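Long-range contacts in uncharacterized RNA methyltransferase pyrab10780 (Pyrococcus abyssi, PDB 2JJQ), which methylates carbon 5 of uridine 54 in tRNA, using S-adenosyl-L-methionine as methyl donor: residues V208-K213 and D227-S232; G243-F248 and L264-S269. All blocks are in the same frame, centred on the assembly; numbering follows the deposited sequence.

Contact 1 is buried and contact 2 lies at the surface, with centres about 8 Å apart, and strand 228-233 ties them together: it pairs with strand 206-212 in contact 1 and with strand 244-250, which carries most of the first half of contact 2. Backbone hydrogen bonds dominate contact 1, with side-chain bonds and apolar packing added on the two faces of the sheet. Contact 2 has no strand pairing; one amide-to-carbonyl bond, a bridging water and the packing of I245 join the sheet's edge strand and the residue before it to a turn. One water is common to the two contacts, and P267 of contact 2 packs on the Y230 ring of contact 1.

Contact 1: residues V208-K213 and D227-S232; sequences VNFVTK and DSIYWS
The indole of W231 meets segment 208-213 along its pyrrole edge: T212 OG1 lies in the ring plane, 2.8 Å from W231 NE1, and accepts a nearly straight bond (168°), while F210 O sits beside CD1 at the same edge. With chi1 at 174°, W231 CG lies opposite the backbone N, and the indole extends across T212 at about a right angle. T212 OG1 hands its own proton to K213 O, so one hydroxyl both accepts and donates. The F210 ring takes I229 CG2 at its edge, 3.7 Å from CE2; V208 runs alongside I229, CG1 to CG1 3.9 Å, and F224 meets the F210 ring from outside the two segments. On the other face of the sheet, N209 OD1 touches Y230 CB at 3.4 Å, with the amide plane turned 82° from the ring plane, and accepts from S232 OG at 2.8 Å, the donor tilted from the carbonyl plane. Water 1 donates to S232 OG at 2.7 Å while accepting from N209 ND2, which closes a small polar ring. The phenol of Y230 turns off to hydrogen-bond E252 O. Five backbone bonds join the strands, V208 N to S228 O and T212 N to S232 O at the two ends, with Y230 N, F210 N and S232 N donating in between. V208, F210, I229 and W231 share one face and N209, Y230 and S232 the other. This is the parallel pair of an otherwise antiparallel five-stranded mixed sheet, joined through a loop.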
loop_
_atom_site.group_PDB
_atom_site.type_symbol
_atom_site.label_atom_id
_atom_site.label_comp_id
_atom_site.label_asym_id
_atom_site.label_seq_id
_atom_site.Cartn_x
_atom_site.Cartn_y
_atom_site.Cartn_z
ATOM N N VAL A 208 -7.954 14.087 8.350
ATOM C CA VAL A 208 -8.073 14.633 7.002
ATOM C C VAL A 208 -6.921 15.597 6.832
ATOM O O VAL A 208 -6.570 16.306 7.770
ATOM C CB VAL A 208 -9.428 15.260 6.725
ATOM C CG1 VAL A 208 -9.654 16.464 7.608
ATOM C CG2 VAL A 208 -9.539 15.644 5.246
ATOM N N ASN A 209 -6.308 15.595 5.656
ATOM C CA ASN A 209 -5.168 16.438 5.380
ATOM C C ASN A 209 -5.435 17.167 4.059
ATOM O O ASN A 209 -5.640 16.532 3.027
ATOM C CB ASN A 209 -3.897 15.573 5.267
ATOM C CG ASN A 209 -2.653 16.376 4.891
ATOM O OD1 ASN A 209 -2.535 17.550 5.215
ATOM N ND2 ASN A 209 -1.691 15.721 4.253
ATOM N N PHE A 210 -5.477 18.489 4.112
ATOM C CA PHE A 210 -5.664 19.355 2.926
ATOM C C PHE A 210 -4.324 19.765 2.434
ATOM O O PHE A 210 -3.575 20.468 3.132
ATOM C CB PHE A 210 -6.545 20.587 3.297
ATOM C CG PHE A 210 -7.908 20.172 3.813
ATOM C CD1 PHE A 210 -8.816 19.532 2.958
ATOM C CD2 PHE A 210 -8.241 20.325 5.149
ATOM C CE1 PHE A 210 -10.077 19.085 3.429
ATOM C CE2 PHE A 210 -9.491 19.874 5.620
ATOM C CZ PHE A 210 -10.390 19.255 4.761
ATOM N N VAL A 211 -3.975 19.307 1.225
ATOM C CA VAL A 211 -2.707 19.673 0.650
ATOM C C VAL A 211 -2.968 20.798 -0.340
ATOM O O VAL A 211 -3.819 20.663 -1.205
ATOM C CB VAL A 211 -2.055 18.454 -0.099
ATOM C CG1 VAL A 211 -0.739 18.829 -0.696
ATOM C CG2 VAL A 211 -1.937 17.176 0.855
ATOM N N THR A 212 -2.223 21.896 -0.198
ATOM C CA THR A 212 -2.457 23.104 -0.947
ATOM C C THR A 212 -1.147 23.710 -1.460
ATOM O O THR A 212 -0.026 23.292 -1.106
ATOM C CB THR A 212 -3.135 24.167 -0.049
ATOM O OG1 THR A 212 -2.136 24.742 0.787
ATOM C CG2 THR A 212 -4.293 23.550 0.840
ATOM N N LYS A 213 -1.283 24.712 -2.323
ATOM C CA LYS A 213 -0.164 25.571 -2.602
ATOM C C LYS A 213 -0.114 26.698 -1.538
ATOM O O LYS A 213 -0.877 26.691 -0.551
ATOM C CB LYS A 213 -0.282 26.097 -4.041
ATOM C CG LYS A 213 -0.351 24.962 -5.078
ATOM C CD LYS A 213 0.834 23.993 -5.031
ATOM C CE LYS A 213 2.117 24.598 -5.551
ATOM N NZ LYS A 213 3.299 23.664 -5.491
ATOM N N ASP A 227 -11.208 13.500 14.089
ATOM C CA ASP A 227 -10.267 13.630 15.200
ATOM C C ASP A 227 -9.060 14.511 14.910
ATOM O O ASP A 227 -8.510 15.138 15.822
ATOM C CB ASP A 227 -9.746 12.241 15.538
ATOM C CG ASP A 227 -10.888 11.258 15.749
ATOM O OD1 ASP A 227 -11.138 10.957 16.936
ATOM O OD2 ASP A 227 -11.532 10.859 14.747
ATOM N N SER A 228 -8.593 14.517 13.664
ATOM C CA SER A 228 -7.395 15.312 13.309
ATOM C C SER A 228 -7.677 15.991 11.950
ATOM O O SER A 228 -8.173 15.311 11.019
ATOM C CB SER A 228 -6.159 14.372 13.212
ATOM O OG SER A 228 -5.001 15.070 12.775
ATOM N N ILE A 229 -7.444 17.311 11.838
ATOM C CA ILE A 229 -7.486 18.020 10.569
ATOM C C ILE A 229 -6.107 18.652 10.362
ATOM O O ILE A 229 -5.595 19.318 11.243
ATOM C CB ILE A 229 -8.521 19.138 10.556
ATOM C CG1 ILE A 229 -9.913 18.581 10.855
ATOM C CG2 ILE A 229 -8.420 19.883 9.194
ATOM C CD1 ILE A 229 -10.883 19.666 11.396
ATOM N N TYR A 230 -5.491 18.410 9.216
ATOM C CA TYR A 230 -4.191 18.945 8.907
ATOM C C TYR A 230 -4.302 19.810 7.660
ATOM O O TYR A 230 -5.146 19.538 6.772
ATOM C CB TYR A 230 -3.233 17.816 8.578
ATOM C CG TYR A 230 -2.371 17.398 9.752
ATOM C CD1 TYR A 230 -1.077 17.940 9.923
ATOM C CD2 TYR A 230 -2.828 16.484 10.664
ATOM C CE1 TYR A 230 -0.275 17.572 10.960
ATOM C CE2 TYR A 230 -2.020 16.090 11.728
ATOM C CZ TYR A 230 -0.726 16.619 11.862
ATOM O OH TYR A 230 0.082 16.220 12.933
ATOM N N TRP A 231 -3.475 20.851 7.629
ATOM C CA TRP A 231 -3.217 21.637 6.443
ATOM C C TRP A 231 -1.731 21.502 6.117
ATOM O O TRP A 231 -0.897 21.805 6.961
ATOM C CB TRP A 231 -3.569 23.106 6.714
ATOM C CG TRP A 231 -3.196 24.033 5.599
ATOM C CD1 TRP A 231 -3.055 23.741 4.249
ATOM C CD2 TRP A 231 -2.900 25.415 5.744
ATOM N NE1 TRP A 231 -2.700 24.896 3.552
ATOM C CE2 TRP A 231 -2.584 25.930 4.452
ATOM C CE3 TRP A 231 -2.936 26.297 6.840
ATOM C CZ2 TRP A 231 -2.295 27.289 4.240
ATOM C CZ3 TRP A 231 -2.605 27.638 6.630
ATOM C CH2 TRP A 231 -2.287 28.116 5.344
ATOM N N SER A 232 -1.408 21.038 4.904
ATOM C CA SER A 232 -0.043 20.859 4.450
ATOM C C SER A 232 0.109 21.683 3.169
ATOM O O SER A 232 -0.807 21.768 2.383
ATOM C CB SER A 232 0.262 19.402 4.119
ATOM O OG SER A 232 0.065 18.561 5.254
HETATM O O HOH W 1 1.336 16.502 3.982
#

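Contact 2: residues G243-F248 and L264-S269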
loop_
_atom_site.group_PDB
_atom_site.type_symbol
_atom_site.label_atom_id
_atom_site.label_comp_id
_atom_site.label_asym_id
_atom_site.label_seq_id
_atom_site.Cartn_x
_atom_site.Cartn_y
_atom_site.Cartn_z
ATOM N N GLY A 243 2.771 17.580 1.779
ATOM C CA GLY A 243 3.539 18.815 1.745
ATOM C C GLY A 243 4.073 19.096 3.133
ATOM O O GLY A 243 3.989 18.252 4.032
ATOM N N ASP A 244 4.564 20.301 3.318
ATOM C CA ASP A 244 5.060 20.722 4.644
ATOM C C ASP A 244 3.886 20.930 5.583
ATOM O O ASP A 244 2.931 21.559 5.212
ATOM C CB ASP A 244 5.823 22.056 4.499
ATOM C CG ASP A 244 7.038 21.940 3.549
ATOM O OD1 ASP A 244 7.615 20.834 3.472
ATOM O OD2 ASP A 244 7.410 22.957 2.896
ATOM N N ILE A 245 3.975 20.413 6.800
ATOM C CA ILE A 245 2.944 20.595 7.768
ATOM C C ILE A 245 2.837 22.080 8.135
ATOM O O ILE A 245 3.804 22.671 8.623
ATOM C CB ILE A 245 3.282 19.793 9.043
ATOM C CG1 ILE A 245 3.363 18.289 8.688
ATOM C CG2 ILE A 245 2.279 20.115 10.142
ATOM C CD1 ILE A 245 2.083 17.726 8.059
ATOM N N GLU A 246 1.668 22.648 7.912
ATOM C CA GLU A 246 1.424 24.033 8.231
ATOM C C GLU A 246 0.632 24.198 9.530
ATOM O O GLU A 246 0.932 25.088 10.347
ATOM C CB GLU A 246 0.735 24.682 7.047
ATOM C CG GLU A 246 0.392 26.151 7.203
ATOM C CD GLU A 246 1.612 27.062 7.231
ATOM O OE1 GLU A 246 2.705 26.620 6.835
ATOM O OE2 GLU A 246 1.440 28.230 7.652
ATOM N N ARG A 247 -0.426 23.416 9.695
ATOM C CA ARG A 247 -1.259 23.528 10.916
ATOM C C ARG A 247 -2.050 22.254 11.045
ATOM O O ARG A 247 -2.356 21.614 10.024
ATOM C CB ARG A 247 -2.234 24.730 10.744
ATOM C CG ARG A 247 -3.005 25.087 12.067
ATOM C CD ARG A 247 -3.404 26.590 12.006
ATOM N NE ARG A 247 -4.239 26.924 13.173
ATOM C CZ ARG A 247 -4.762 28.137 13.361
ATOM N NH1 ARG A 247 -4.519 29.099 12.468
ATOM N NH2 ARG A 247 -5.508 28.378 14.416
ATOM N N PHE A 248 -2.363 21.884 12.286
ATOM C CA PHE A 248 -3.377 20.882 12.550
ATOM C C PHE A 248 -4.307 21.367 13.652
ATOM O O PHE A 248 -3.924 22.230 14.465
ATOM C CB PHE A 248 -2.701 19.509 12.906
ATOM C CG PHE A 248 -1.968 19.490 14.254
ATOM C CD1 PHE A 248 -0.594 19.749 14.328
ATOM C CD2 PHE A 248 -2.649 19.180 15.408
ATOM C CE1 PHE A 248 0.084 19.726 15.579
ATOM C CE2 PHE A 248 -1.984 19.107 16.656
ATOM C CZ PHE A 248 -0.603 19.402 16.711
ATOM N N LEU A 264 0.958 5.208 15.676
ATOM C CA LEU A 264 0.612 6.596 15.400
ATOM C C LEU A 264 0.617 6.823 13.919
ATOM O O LEU A 264 1.528 6.342 13.225
ATOM C CB LEU A 264 1.664 7.534 16.031
ATOM C CG LEU A 264 1.600 7.380 17.571
ATOM C CD1 LEU A 264 2.889 8.046 18.188
ATOM C CD2 LEU A 264 0.326 7.960 18.188
ATOM N N ILE A 265 -0.379 7.552 13.433
ATOM C CA ILE A 265 -0.495 7.860 12.027
ATOM C C ILE A 265 -0.310 9.381 11.912
ATOM O O ILE A 265 -1.010 10.133 12.581
ATOM C CB ILE A 265 -1.924 7.480 11.459
ATOM C CG1 ILE A 265 -2.209 5.965 11.522
ATOM C CG2 ILE A 265 -2.027 7.915 10.004
ATOM C CD1 ILE A 265 -1.064 5.189 11.085
ATOM N N HIS A 266 0.587 9.796 11.027
ATOM C CA HIS A 266 0.867 11.179 10.708
ATOM C C HIS A 266 0.622 11.377 9.196
ATOM O O HIS A 266 0.761 10.452 8.419
ATOM C CB HIS A 266 2.338 11.426 11.079
ATOM C CG HIS A 266 2.819 12.826 10.833
ATOM N ND1 HIS A 266 3.266 13.248 9.603
ATOM C CD2 HIS A 266 2.918 13.892 11.655
ATOM C CE1 HIS A 266 3.623 14.517 9.670
ATOM N NE2 HIS A 266 3.430 14.929 10.912
ATOM N N PRO A 267 0.281 12.592 8.765
ATOM C CA PRO A 267 -0.023 12.736 7.353
ATOM C C PRO A 267 1.097 12.276 6.489
ATOM O O PRO A 267 0.815 11.750 5.414
ATOM C CB PRO A 267 -0.168 14.238 7.159
ATOM C CG PRO A 267 -0.539 14.735 8.449
ATOM C CD PRO A 267 0.096 13.852 9.502
ATOM N N ASN A 268 2.344 12.420 6.962
ATOM C CA ASN A 268 3.526 12.157 6.157
ATOM C C ASN A 268 4.251 10.818 6.428
ATOM O O ASN A 268 5.370 10.641 5.984
ATOM C CB ASN A 268 4.505 13.339 6.244
ATOM C CG ASN A 268 3.964 14.564 5.549
ATOM O OD1 ASN A 268 2.967 14.474 4.851
ATOM N ND2 ASN A 268 4.575 15.700 5.763
ATOM N N SER A 269 3.645 9.937 7.215
ATOM C CA SER A 269 4.301 8.670 7.576
ATOM C C SER A 269 3.573 7.531 6.846
ATOM O O SER A 269 2.363 7.600 6.605
ATOM C CB SER A 269 4.265 8.426 9.126
ATOM O OG SER A 269 2.902 8.371 9.546
HETATM O O HOH W 1 1.336 16.502 3.982
#
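A type I beta turn, H266 to S269, following strand 261-265 of a two-stranded hairpin, rests here against I245 of strand 244-250, an outermost strand of the five-stranded sheet, and G243 just before it. I245 reaches the turn with CG1 and CD1, both 3.9 Å from H266 CE1, CG1 coming obliquely to the imidazole. Its chi1 of -61° sets CG1 opposite the carbonyl carbon, on the side of H266. CD1 touches P267 CG at 4.0 Å and also reaches N268 ND2 at 3.9 Å. Several bonds shape the turn from within. N268 N donates to H266 ND1 at 2.9 Å, which ties down the imidazole; P267 CD lies over one face of that ring, near its rim. S269 OG accepts from H266 N, and S269 N bonds back to H266 O across the turn. Beyond the two segments, F323 meets the H266 ring edge-to-face, and D244 forms a salt bridge with R235. Farther along strand 244-250, E246 and R247 together stand across from W231 of strand 228-233, a classic beta bulge. The polar link to G243 uses both ends of the N268 amide: OD1 accepts from water 1, which itself accepts from G243 N at 2.8 Å, and ND2 donates to G243 O at 3.1 Å, a bond of 162° that meets the carbonyl nearly end-on.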